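Long-range contact in N-acyl homoserine lactonase (Bacillus thuringiensis, PDB 4J5F), which hydrolyses the lactone ring of N-acyl homoserine lactones, the bacterial quorum-sensing signals, as a zinc-dependent member of the metallo-beta-lactamase superfamily: residues His108-His113 against Arg138-Lys143. The protein carries 1 engineered substitution. Residues are numbered along the deposited sequence; the frame is centred on the assembly and turned at random.
Engineered in segment 108-113: Trp111 (natural residue Phe). With ZN (zinc ion), chain C; ZN (zinc ion), chain B.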
loop_
_atom_site.group_PDB
_atom_site.type_symbol
_atom_site.label_atom_id
_atom_site.label_comp_id
_atom_site.label_asym_id
_atom_site.label_seq_id
_atom_site.Cartn_x
_atom_site.Cartn_y
_atom_site.Cartn_z
ATOM N N HIS A 108 -1.867 -3.883 -3.475
ATOM C CA HIS A 108 -1.976 -5.331 -3.445
ATOM C C HIS A 108 -2.911 -5.748 -2.308
ATOM O O HIS A 108 -3.432 -4.891 -1.604
ATOM C CB HIS A 108 -0.610 -5.981 -3.281
ATOM C CG HIS A 108 0.152 -5.548 -2.069
ATOM N ND1 HIS A 108 0.391 -4.212 -1.757
ATOM C CD2 HIS A 108 0.826 -6.267 -1.137
ATOM C CE1 HIS A 108 1.159 -4.138 -0.692
ATOM N NE2 HIS A 108 1.435 -5.371 -0.286
ATOM N N LEU A 109 -3.160 -7.056 -2.158
ATOM C CA LEU A 109 -4.177 -7.496 -1.220
ATOM C C LEU A 109 -3.629 -8.088 0.097
ATOM O O LEU A 109 -4.347 -8.830 0.803
ATOM C CB LEU A 109 -5.106 -8.511 -1.929
ATOM C CG LEU A 109 -5.849 -7.842 -3.113
ATOM C CD1 LEU A 109 -6.732 -8.960 -3.802
ATOM C CD2 LEU A 109 -6.728 -6.672 -2.680
ATOM N N HIS A 110 -2.378 -7.759 0.450
ATOM C CA HIS A 110 -1.856 -8.151 1.759
ATOM C C HIS A 110 -2.713 -7.525 2.857
ATOM O O HIS A 110 -3.348 -6.486 2.639
ATOM C CB HIS A 110 -0.410 -7.702 1.948
ATOM C CG HIS A 110 0.602 -8.556 1.248
ATOM N ND1 HIS A 110 1.910 -8.143 1.068
ATOM C CD2 HIS A 110 0.506 -9.788 0.672
ATOM C CE1 HIS A 110 2.582 -9.089 0.430
ATOM N NE2 HIS A 110 1.751 -10.084 0.158
ATOM N N TRP A 111 -2.700 -8.158 4.027
ATOM C CA TRP A 111 -3.571 -7.817 5.161
ATOM C C TRP A 111 -3.458 -6.332 5.607
ATOM O O TRP A 111 -4.437 -5.765 6.110
ATOM C CB TRP A 111 -3.263 -8.785 6.335
ATOM C CG TRP A 111 -1.992 -8.380 6.998
ATOM C CD1 TRP A 111 -0.711 -8.599 6.552
ATOM C CD2 TRP A 111 -1.876 -7.604 8.194
ATOM N NE1 TRP A 111 0.199 -8.013 7.424
ATOM C CE2 TRP A 111 -0.500 -7.394 8.429
ATOM C CE3 TRP A 111 -2.811 -7.077 9.101
ATOM C CZ2 TRP A 111 -0.035 -6.678 9.541
ATOM C CZ3 TRP A 111 -2.348 -6.370 10.201
ATOM C CH2 TRP A 111 -0.973 -6.163 10.400
ATOM N N ASP A 112 -2.310 -5.710 5.366
ATOM C CA ASP A 112 -2.077 -4.341 5.863
ATOM C C ASP A 112 -2.417 -3.280 4.794
ATOM O O ASP A 112 -2.218 -2.079 5.018
ATOM C CB ASP A 112 -0.634 -4.165 6.395
ATOM C CG ASP A 112 0.435 -4.529 5.355
ATOM O OD1 ASP A 112 0.295 -5.608 4.700
ATOM O OD2 ASP A 112 1.436 -3.772 5.179
ATOM N N HIS A 113 -2.943 -3.731 3.647
ATOM C CA HIS A 113 -3.259 -2.849 2.515
ATOM C C HIS A 113 -4.703 -2.973 2.050
ATOM O O HIS A 113 -5.241 -2.050 1.449
ATOM C CB HIS A 113 -2.305 -3.155 1.321
ATOM C CG HIS A 113 -0.873 -2.864 1.648
ATOM N ND1 HIS A 113 -0.274 -1.647 1.370
ATOM C CD2 HIS A 113 0.065 -3.604 2.297
ATOM C CE1 HIS A 113 0.969 -1.654 1.833
ATOM N NE2 HIS A 113 1.192 -2.821 2.416
ATOM N N ARG A 138 -3.498 -18.291 -2.185
ATOM C CA ARG A 138 -2.272 -18.336 -1.387
ATOM C C ARG A 138 -2.563 -18.105 0.074
ATOM O O ARG A 138 -3.549 -17.447 0.435
ATOM C CB ARG A 138 -1.228 -17.324 -1.867
ATOM C CG ARG A 138 -0.616 -17.726 -3.240
ATOM C CD ARG A 138 0.401 -16.681 -3.695
ATOM N NE ARG A 138 1.580 -16.664 -2.829
ATOM C CZ ARG A 138 2.594 -17.529 -2.921
ATOM N NH1 ARG A 138 2.575 -18.504 -3.826
ATOM N NH2 ARG A 138 3.626 -17.427 -2.096
ATOM N N GLU A 139 -1.695 -18.621 0.932
ATOM C CA GLU A 139 -2.018 -18.670 2.362
ATOM C C GLU A 139 -1.769 -17.361 3.085
ATOM O O GLU A 139 -2.217 -17.188 4.211
ATOM C CB GLU A 139 -1.206 -19.760 3.047
ATOM C CG GLU A 139 0.288 -19.564 2.863
ATOM C CD GLU A 139 1.111 -20.413 3.815
ATOM O OE1 GLU A 139 0.523 -21.010 4.761
ATOM O OE2 GLU A 139 2.349 -20.462 3.611
ATOM N N GLU A 140 -1.049 -16.435 2.472
ATOM C CA GLU A 140 -0.807 -15.178 3.184
ATOM C C GLU A 140 -2.001 -14.227 3.073
ATOM O O GLU A 140 -1.982 -13.150 3.659
ATOM C CB GLU A 140 0.523 -14.534 2.750
ATOM C CG GLU A 140 0.628 -14.034 1.284
ATOM C CD GLU A 140 1.113 -15.090 0.322
ATOM O OE1 GLU A 140 1.643 -14.715 -0.759
ATOM O OE2 GLU A 140 0.962 -16.296 0.628
ATOM N N TYR A 141 -3.053 -14.620 2.349
ATOM C CA TYR A 141 -4.216 -13.722 2.198
ATOM C C TYR A 141 -5.370 -14.014 3.155
ATOM O O TYR A 141 -5.895 -15.132 3.216
ATOM C CB TYR A 141 -4.732 -13.767 0.765
ATOM C CG TYR A 141 -3.688 -13.185 -0.175
ATOM C CD1 TYR A 141 -2.822 -14.006 -0.883
ATOM C CD2 TYR A 141 -3.552 -11.816 -0.316
ATOM C CE1 TYR A 141 -1.857 -13.465 -1.747
ATOM C CE2 TYR A 141 -2.596 -11.276 -1.165
ATOM C CZ TYR A 141 -1.759 -12.108 -1.885
ATOM O OH TYR A 141 -0.805 -11.515 -2.714
ATOM N N MET A 142 -5.789 -12.988 3.886
ATOM C CA MET A 142 -6.893 -13.103 4.810
ATOM C C MET A 142 -8.197 -12.924 4.092
ATOM O O MET A 142 -8.263 -12.219 3.086
ATOM C CB MET A 142 -6.800 -12.032 5.916
ATOM C CG MET A 142 -5.575 -12.163 6.748
ATOM S SD MET A 142 -5.575 -10.887 8.010
ATOM C CE MET A 142 -6.926 -11.350 9.079
ATOM N N LYS A 143 -9.251 -13.516 4.651
ATOM C CA LYS A 143 -10.576 -13.492 4.029
ATOM C C LYS A 143 -11.086 -12.041 3.857
ATOM O O LYS A 143 -11.761 -11.751 2.853
ATOM C CB LYS A 143 -11.555 -14.313 4.886
ATOM C CG LYS A 143 -11.783 -13.675 6.271
ATOM C CD LYS A 143 -12.729 -14.456 7.201
ATOM C CE LYS A 143 -12.925 -13.690 8.506
ATOM N NZ LYS A 143 -13.743 -14.501 9.465
HETATM ZN ZN ZN C . 2.777 -6.249 1.170
HETATM ZN ZN ZN B . 2.805 -3.514 3.275
HETATM O O HOH W 1 -4.246 -10.568 3.214
HETATM O O HOH W 2 1.707 -12.345 -1.630
HETATM O O HOH W 3 -1.156 -10.646 3.747
HETATM O O HOH W 4 4.082 -5.602 3.598
#
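Tyr141 lays one ring edge along the backbone of Leu109: its CD2 lies 3.3 Å from Leu109 O, near the ring plane. With the His110 ring it makes an oblique pair, centroids 5.7 Å apart and planes at 36°. No direct hydrogen bond joins 108-113 to 138-143; three waters do. One accepts from His110 NE2 (2.9 Å), in the imidazole plane, and donates to Glu140 OE1 and Tyr141 OH. His110 ND1 binds a zinc ion at 2.1 Å, so both ring nitrogens hold its rotation, and Glu140 is linked to this zinc ligand through the water. Arg138 NE grips Glu140 OE1 at 2.8 Å, nearly straight at 176°. A second water joins Leu109 O to Met142 N, a third the engineered Trp111's N to Glu140 O. Trp111 CG sits between its backbone N and carbonyl carbon (chi1 77°), turning the indole away while CB meets Met142 SD at 3.5 Å; SD is 5.5 Å from the five-membered ring's centroid, an oblique Met-aromatic contact. His108 shares the first zinc; Asp112 and His113 bind the second, giving the superfamily's HxHxDH motif, and His173, Asp195 and His239 help complete the site. Glu131 of helix 129-135 bonds both Tyr141 OH and Leu109 N, tying both segments to that helix, while Trp111 reaches strand 77-80.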